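Local atomic coordinates of diphosphomevalonate decarboxylase, putative (Trypanosoma brucei, PDB entry 2HKE), a protein that probably catalyses the ATP-dependent decarboxylation of (R)-5-diphosphomevalonate to isopentenyl diphosphate, the isoprenoid precursor made by the mevalonate pathway. Residues E59-R64 with H84-C89; K277-K282 with L307-A312. The protein carries 1 engineered substitution. All blocks are in the same frame, centred on the assembly; numbering follows the deposited sequence.

Interaction 1: residues E59-R64 with H84-C89; sequences ETDTLR and HLRSTC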
ATOM      1  N   GLU A  59      14.968   9.241  29.805  1.00 51.01           N
ATOM      2  CA  GLU A  59      13.810   9.784  30.512  1.00 50.11           C
ATOM      3  C   GLU A  59      12.565   9.956  29.631  1.00 48.80           C
ATOM      4  O   GLU A  59      11.460  10.095  30.151  1.00 49.20           O
ATOM      5  CB  GLU A  59      14.158  11.128  31.174  1.00 51.32           C
ATOM      6  CG  GLU A  59      15.543  11.221  31.898  1.00 54.00           C
ATOM      7  CD  GLU A  59      15.758  10.224  33.053  1.00 57.99           C
ATOM      8  OE1 GLU A  59      14.807   9.959  33.834  1.00 60.15           O
ATOM      9  OE2 GLU A  59      16.909   9.716  33.172  1.00 59.27           O
ATOM     10  N   THR A  60      12.724   9.966  28.308  1.00 46.57           N
ATOM     11  CA  THR A  60      11.551   9.914  27.429  1.00 44.40           C
ATOM     12  C   THR A  60      11.795   8.954  26.267  1.00 41.24           C
ATOM     13  O   THR A  60      12.911   8.499  26.038  1.00 39.69           O
ATOM     14  CB  THR A  60      11.119  11.334  26.901  1.00 45.32           C
ATOM     15  OG1 THR A  60      12.126  11.879  26.041  1.00 47.85           O
ATOM     16  CG2 THR A  60      10.868  12.307  28.056  1.00 46.57           C
ATOM     17  N   ASP A  61      10.724   8.612  25.562  1.00 38.35           N
ATOM     18  CA  ASP A  61      10.864   7.839  24.335  1.00 36.34           C
ATOM     19  C   ASP A  61      11.454   8.744  23.272  1.00 34.05           C
ATOM     20  O   ASP A  61      11.253   9.972  23.324  1.00 33.23           O
ATOM     21  CB  ASP A  61       9.516   7.340  23.876  1.00 35.99           C
ATOM     22  CG  ASP A  61       8.869   6.426  24.886  1.00 35.49           C
ATOM     23  OD1 ASP A  61       9.566   5.541  25.454  1.00 34.31           O
ATOM     24  OD2 ASP A  61       7.673   6.624  25.111  1.00 34.91           O
ATOM     25  N   THR A  62      12.180   8.149  22.329  1.00 31.53           N
ATOM     26  CA  THR A  62      12.690   8.891  21.192  1.00 31.62           C
ATOM     27  C   THR A  62      12.325   8.239  19.876  1.00 29.66           C
ATOM     28  O   THR A  62      12.143   7.011  19.761  1.00 28.78           O
ATOM     29  CB  THR A  62      14.219   9.045  21.230  1.00 31.06           C
ATOM     30  OG1 THR A  62      14.825   7.769  21.006  1.00 31.06           O
ATOM     31  CG2 THR A  62      14.702   9.619  22.581  1.00 31.52           C
ATOM     32  N   LEU A  63      12.246   9.074  18.858  1.00 28.71           N
ATOM     33  CA  LEU A  63      11.908   8.613  17.535  1.00 27.95           C
ATOM     34  C   LEU A  63      12.829   9.317  16.561  1.00 27.82           C
ATOM     35  O   LEU A  63      12.916  10.526  16.603  1.00 27.98           O
ATOM     36  CB  LEU A  63      10.472   8.988  17.240  1.00 27.50           C
ATOM     37  CG  LEU A  63       9.971   8.723  15.833  1.00 28.81           C
ATOM     38  CD1 LEU A  63      10.051   7.242  15.516  1.00 27.42           C
ATOM     39  CD2 LEU A  63       8.504   9.262  15.730  1.00 28.56           C
ATOM     40  N   ARG A  64      13.488   8.558  15.699  1.00 28.12           N
ATOM     41  CA  ARG A  64      14.335   9.098  14.648  1.00 29.00           C
ATOM     42  C   ARG A  64      13.765   8.595  13.340  1.00 29.18           C
ATOM     43  O   ARG A  64      13.591   7.367  13.135  1.00 28.78           O
ATOM     44  CB  ARG A  64      15.760   8.623  14.835  1.00 28.95           C
ATOM     45  CG  ARG A  64      16.816   9.419  14.032  1.00 29.37           C
ATOM     46  CD  ARG A  64      18.268   8.939  14.374  1.00 29.82           C
ATOM     47  NE  ARG A  64      18.748   9.404  15.661  0.50 29.42           N
ATOM     48  CZ  ARG A  64      19.268  10.615  15.891  0.50 30.85           C
ATOM     49  NH1 ARG A  64      19.372  11.520  14.919  0.50 31.25           N
ATOM     50  NH2 ARG A  64      19.683  10.920  17.109  0.50 30.30           N
ATOM     51  N   HIS A  84      -1.199   2.158  23.588  1.00 24.35           N
ATOM     52  CA  HIS A  84      -1.827   0.858  23.463  1.00 25.02           C
ATOM     53  C   HIS A  84      -0.803  -0.253  23.769  1.00 24.59           C
ATOM     54  O   HIS A  84      -1.121  -1.247  24.427  1.00 23.60           O
ATOM     55  CB  HIS A  84      -2.428   0.656  22.089  1.00 25.31           C
ATOM     56  CG  HIS A  84      -3.239  -0.586  21.997  1.00 27.18           C
ATOM     57  ND1 HIS A  84      -4.328  -0.803  22.818  1.00 34.61           N
ATOM     58  CD2 HIS A  84      -3.093  -1.701  21.259  1.00 32.86           C
ATOM     59  CE1 HIS A  84      -4.826  -2.001  22.568  1.00 33.95           C
ATOM     60  NE2 HIS A  84      -4.107  -2.562  21.619  1.00 33.50           N
ATOM     61  N   LEU A  85       0.417  -0.034  23.329  1.00 24.89           N
ATOM     62  CA  LEU A  85       1.457  -1.025  23.476  1.00 25.23           C
ATOM     63  C   LEU A  85       1.718  -1.251  24.967  1.00 25.99           C
ATOM     64  O   LEU A  85       1.768  -2.376  25.436  1.00 27.27           O
ATOM     65  CB  LEU A  85       2.705  -0.537  22.765  1.00 24.70           C
ATOM     66  CG  LEU A  85       3.971  -1.362  22.851  1.00 26.44           C
ATOM     67  CD1 LEU A  85       3.889  -2.624  21.919  1.00 24.68           C
ATOM     68  CD2 LEU A  85       5.170  -0.437  22.539  1.00 25.32           C
ATOM     69  N   ARG A  86       1.862  -0.164  25.707  1.00 25.44           N
ATOM     70  CA  ARG A  86       2.166  -0.232  27.111  1.00 27.77           C
ATOM     71  C   ARG A  86       1.032  -0.659  28.013  1.00 27.18           C
ATOM     72  O   ARG A  86       1.264  -0.953  29.176  1.00 29.75           O
ATOM     73  CB  ARG A  86       2.711   1.103  27.589  1.00 27.02           C
ATOM     74  CG  ARG A  86       4.070   1.387  27.092  1.00 30.48           C
ATOM     75  CD  ARG A  86       4.621   2.588  27.800  1.00 31.76           C
ATOM     76  NE  ARG A  86       6.007   2.756  27.422  1.00 37.31           N
ATOM     77  CZ  ARG A  86       6.479   3.748  26.676  1.00 33.40           C
ATOM     78  NH1 ARG A  86       5.695   4.713  26.216  1.00 35.13           N
ATOM     79  NH2 ARG A  86       7.752   3.761  26.412  1.00 35.34           N
ATOM     80  N   SER A  87      -0.194  -0.654  27.515  1.00 27.72           N
ATOM     81  CA  SER A  87      -1.319  -1.208  28.249  1.00 27.98           C
ATOM     82  C   SER A  87      -1.536  -2.679  27.984  1.00 27.93           C
ATOM     83  O   SER A  87      -2.500  -3.259  28.509  1.00 28.71           O
ATOM     84  CB  SER A  87      -2.607  -0.454  27.931  1.00 27.83           C
ATOM     85  OG  SER A  87      -3.090  -0.704  26.637  1.00 32.88           O
ATOM     86  N   THR A  88      -0.707  -3.269  27.114  1.00 27.41           N
ATOM     87  CA  THR A  88      -0.857  -4.659  26.735  1.00 26.99           C
ATOM     88  C   THR A  88       0.469  -5.371  26.823  1.00 27.49           C
ATOM     89  O   THR A  88       0.760  -6.253  26.047  1.00 28.03           O
ATOM     90  CB  THR A  88      -1.484  -4.755  25.324  1.00 26.94           C
ATOM     91  OG1 THR A  88      -0.629  -4.106  24.359  1.00 24.15           O
ATOM     92  CG2 THR A  88      -2.893  -4.119  25.319  1.00 28.58           C
ATOM     93  N   CYS A  89       1.292  -4.996  27.791  1.00 27.89           N
ATOM     94  CA  CYS A  89       2.597  -5.606  27.933  1.00 28.40           C
ATOM     95  C   CYS A  89       2.907  -5.853  29.415  1.00 28.89           C
ATOM     96  O   CYS A  89       2.227  -5.316  30.271  1.00 28.84           O
ATOM     97  CB  CYS A  89       3.654  -4.752  27.265  1.00 28.65           C
ATOM     98  SG  CYS A  89       4.132  -3.329  28.231  1.00 30.43           S
TER
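D61 and R86 reach for each other across a gap of 12.2 Å between their CA atoms and close it with an end-on, two-pronged salt bridge. R86 NH2 gives a hydrogen bond to D61 OD1 at 2.7 Å, and R86 NH1 one to D61 OD2 at 3.0 Å, with N-H...O angles of 148° and 150°. Both oxygens are met on their syn sides, and the carboxylate and guanidinium planes lie only 9° apart, so two flat groups of matching width share nearly one plane. A weak third bond joins R86 NH2 to D61 OD2. Arginine suits the place because its chain, extended from CG to NE, spans the distance and still ends in paired donors; the shorter aspartate supplies the paired acceptors.

All the tight packing is at this charged join. The two backbones stay well apart, only 85 Å² of surface is buried between the segments, and both residues remain partly exposed.

Strand 97-104 and the residue before it hold both partners in place: D61 OD1 also accepts from V98 N, and R86 NH2 also donates to K96 O. With L85 and R86 packed on helix 114-130, the salt bridge ties the last part of the helix 76-86 region to the entry of strand 62-65, which runs parallel to strand 97-104.

Interaction 2: residues K277-K282 with L307-A312; sequences KAYNAK and LPEAVA
Segments 277-282 and 307-312, from helices 267-283 and 307-317, have their closest CA atoms at Y279 and A310, 8.3 Å apart, while a single large side chain makes most of the contact. Within each segment the backbone keeps regular helical bonds, such as A281 N to K277 O and V311 N to L307 O, so the peptide groups are occupied locally and the junction is left to side chains.

Y279 is the bridging residue. With CG anti to the backbone N (chi1 -178°), its ring leaves helix 267-283 toward the other helix and carries the hydroxyl across. There Y279 OH donates a hydrogen bond to E309 OE1, modelled at 2.4 Å, a length too short to be taken literally, so its exact geometry is doubtful. E309 comes from the other helix with its chain extended as far as CD, and its carboxylate is turned nearly perpendicular to the phenol ring, the two planes being 87° apart; OE1 itself sits at the ring edge, near the ring plane. Beside the hydroxyl end of the ring, A310 CB lies 4.3 Å from Y279 CE2, a light apolar contact. Alanine suits that place because its small methyl lets the aromatic side chain come close to the helix. Y345 packs edge-to-face with the Y279 ring, and L288 of strand 288-291 also touches it.

Tyrosine combines an apolar ring for the buried interface with a polar end for the glutamate at its margin. E309 OE1 has a second partner in K283, which forms a salt bridge with it. That positive charge would probably keep the carboxylate ionised, with OE1 shared between the phenol and the lysine.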
ATOM      1  N   LYS A 277      -6.923   0.416 -21.058  1.00 19.21           N
ATOM      2  CA  LYS A 277      -8.193   0.084 -21.690  1.00 20.37           C
ATOM      3  C   LYS A 277      -8.042  -0.268 -23.165  1.00 20.40           C
ATOM      4  O   LYS A 277      -8.631  -1.244 -23.655  1.00 19.41           O
ATOM      5  CB  LYS A 277      -9.178   1.245 -21.536  1.00 20.75           C
ATOM      6  CG  LYS A 277      -9.713   1.363 -20.122  1.00 21.98           C
ATOM      7  CD  LYS A 277     -10.648   2.563 -20.028  1.00 23.72           C
ATOM      8  CE  LYS A 277     -11.264   2.661 -18.652  1.00 28.97           C
ATOM      9  NZ  LYS A 277     -12.098   3.893 -18.583  1.00 31.01           N
ATOM     10  N   ALA A 278      -7.249   0.530 -23.871  1.00 20.07           N
ATOM     11  CA  ALA A 278      -7.023   0.343 -25.308  1.00 20.53           C
ATOM     12  C   ALA A 278      -6.251  -0.942 -25.578  1.00 20.53           C
ATOM     13  O   ALA A 278      -6.508  -1.637 -26.547  1.00 18.65           O
ATOM     14  CB  ALA A 278      -6.250   1.512 -25.878  1.00 20.76           C
ATOM     15  N   TYR A 279      -5.319  -1.275 -24.694  1.00 20.22           N
ATOM     16  CA  TYR A 279      -4.586  -2.540 -24.802  1.00 19.81           C
ATOM     17  C   TYR A 279      -5.513  -3.724 -24.637  1.00 18.65           C
ATOM     18  O   TYR A 279      -5.489  -4.640 -25.420  1.00 19.84           O
ATOM     19  CB  TYR A 279      -3.504  -2.583 -23.745  1.00 20.52           C
ATOM     20  CG  TYR A 279      -2.647  -3.819 -23.767  1.00 19.69           C
ATOM     21  CD1 TYR A 279      -1.926  -4.156 -24.905  1.00 19.90           C
ATOM     22  CD2 TYR A 279      -2.548  -4.637 -22.657  1.00 21.74           C
ATOM     23  CE1 TYR A 279      -1.122  -5.250 -24.916  1.00 22.02           C
ATOM     24  CE2 TYR A 279      -1.744  -5.773 -22.668  1.00 22.44           C
ATOM     25  CZ  TYR A 279      -1.037  -6.062 -23.803  1.00 21.52           C
ATOM     26  OH  TYR A 279      -0.230  -7.199 -23.831  1.00 24.23           O
ATOM     27  N   ASN A 280      -6.338  -3.706 -23.614  1.00 19.15           N
ATOM     28  CA  ASN A 280      -7.214  -4.813 -23.317  1.00 19.39           C
ATOM     29  C   ASN A 280      -8.188  -4.948 -24.489  1.00 19.41           C
ATOM     30  O   ASN A 280      -8.524  -6.058 -24.906  1.00 19.13           O
ATOM     31  CB  ASN A 280      -7.962  -4.516 -22.032  1.00 19.30           C
ATOM     32  CG  ASN A 280      -7.130  -4.746 -20.785  1.00 18.20           C
ATOM     33  OD1 ASN A 280      -6.132  -5.513 -20.798  1.00 16.29           O
ATOM     34  ND2 ASN A 280      -7.538  -4.094 -19.681  1.00 17.68           N
ATOM     35  N   ALA A 281      -8.634  -3.817 -25.004  1.00 20.32           N
ATOM     36  CA  ALA A 281      -9.555  -3.810 -26.171  1.00 20.22           C
ATOM     37  C   ALA A 281      -8.912  -4.518 -27.383  1.00 21.43           C
ATOM     38  O   ALA A 281      -9.554  -5.382 -28.023  1.00 21.10           O
ATOM     39  CB  ALA A 281     -10.002  -2.372 -26.483  1.00 20.94           C
ATOM     40  N   LYS A 282      -7.642  -4.203 -27.650  1.00 21.81           N
ATOM     41  CA  LYS A 282      -6.893  -4.791 -28.772  1.00 23.61           C
ATOM     42  C   LYS A 282      -6.604  -6.260 -28.547  1.00 23.73           C
ATOM     43  O   LYS A 282      -6.648  -7.066 -29.466  1.00 24.48           O
ATOM     44  CB  LYS A 282      -5.540  -4.129 -28.958  1.00 26.66           C
ATOM     45  CG  LYS A 282      -5.450  -2.955 -29.779  1.00 31.62           C
ATOM     46  CD  LYS A 282      -5.734  -3.182 -31.292  1.00 33.37           C
ATOM     47  CE  LYS A 282      -5.454  -1.850 -31.969  1.00 34.22           C
ATOM     48  NZ  LYS A 282      -6.424  -1.544 -33.072  1.00 37.41           N
ATOM     49  N   LEU A 307       3.204 -10.288 -18.786  1.00 19.80           N
ATOM     50  CA  LEU A 307       3.869  -9.093 -18.308  1.00 18.74           C
ATOM     51  C   LEU A 307       4.833  -8.535 -19.362  1.00 19.23           C
ATOM     52  O   LEU A 307       4.879  -7.331 -19.530  1.00 19.13           O
ATOM     53  CB  LEU A 307       4.557  -9.338 -16.973  1.00 19.69           C
ATOM     54  CG  LEU A 307       5.228  -8.114 -16.308  1.00 19.84           C
ATOM     55  CD1 LEU A 307       5.171  -8.209 -14.764  1.00 19.01           C
ATOM     56  CD2 LEU A 307       6.632  -7.787 -16.806  1.00 18.37           C
ATOM     57  N   PRO A 308       5.688  -9.378 -19.988  1.00 18.93           N
ATOM     58  CA  PRO A 308       6.638  -8.790 -20.957  1.00 19.81           C
ATOM     59  C   PRO A 308       5.988  -7.999 -22.051  1.00 19.81           C
ATOM     60  O   PRO A 308       6.472  -6.861 -22.336  1.00 19.50           O
ATOM     61  CB  PRO A 308       7.391 -10.016 -21.486  1.00 20.44           C
ATOM     62  CG  PRO A 308       7.398 -10.907 -20.197  1.00 19.61           C
ATOM     63  CD  PRO A 308       5.957 -10.813 -19.848  1.00 20.44           C
ATOM     64  N   GLU A 309       4.909  -8.516 -22.636  1.00 20.66           N
ATOM     65  CA  GLU A 309       4.221  -7.776 -23.697  1.00 21.60           C
ATOM     66  C   GLU A 309       3.650  -6.508 -23.141  1.00 20.92           C
ATOM     67  O   GLU A 309       3.734  -5.456 -23.792  1.00 21.88           O
ATOM     68  CB  GLU A 309       3.088  -8.563 -24.346  1.00 22.35           C
ATOM     69  CG  GLU A 309       2.518  -7.889 -25.611  1.00 22.29           C
ATOM     70  CD  GLU A 309       1.424  -8.684 -26.254  1.00 26.67           C
ATOM     71  OE1 GLU A 309       0.253  -8.572 -25.791  1.00 30.96           O
ATOM     72  OE2 GLU A 309       1.745  -9.444 -27.201  1.00 28.23           O
ATOM     73  N   ALA A 310       3.029  -6.606 -21.968  1.00 20.16           N
ATOM     74  CA  ALA A 310       2.426  -5.424 -21.340  1.00 20.24           C
ATOM     75  C   ALA A 310       3.459  -4.308 -21.132  1.00 19.15           C
ATOM     76  O   ALA A 310       3.204  -3.147 -21.447  1.00 18.55           O
ATOM     77  CB  ALA A 310       1.678  -5.840 -19.999  1.00 18.47           C
ATOM     78  N   VAL A 311       4.627  -4.654 -20.609  1.00 18.48           N
ATOM     79  CA  VAL A 311       5.664  -3.701 -20.345  1.00 18.58           C
ATOM     80  C   VAL A 311       6.238  -3.146 -21.667  1.00 20.08           C
ATOM     81  O   VAL A 311       6.450  -1.923 -21.779  1.00 20.08           O
ATOM     82  CB  VAL A 311       6.741  -4.271 -19.438  1.00 18.35           C
ATOM     83  CG1 VAL A 311       7.914  -3.282 -19.315  1.00 19.70           C
ATOM     84  CG2 VAL A 311       6.155  -4.649 -18.077  1.00 18.58           C
ATOM     85  N   ALA A 312       6.401  -4.008 -22.672  1.00 19.98           N
ATOM     86  CA  ALA A 312       6.810  -3.551 -24.020  1.00 20.32           C
ATOM     87  C   ALA A 312       5.819  -2.519 -24.576  1.00 20.04           C
ATOM     88  O   ALA A 312       6.225  -1.494 -25.168  1.00 20.31           O
ATOM     89  CB  ALA A 312       6.929  -4.739 -25.016  1.00 20.96           C
TER

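Overall arrangement
The two contacts lie on opposite sides of the chain's centre, with their own centres 49 Å apart and their nearest atoms about 33 Å apart, so they do not touch. They also follow in series along the chain: interaction 1 closes within the N-terminal family region before interaction 2 opens in the C-terminal one. Each joins elements at the periphery of its own half of the GHMP-kinase-type fold, 25 and 24 Å from the chain centre. Interaction 1 is a surface contact and interaction 2 a buried one. No ligand takes part in either, and both are structural joins within their own half rather than parts of a recognised binding site.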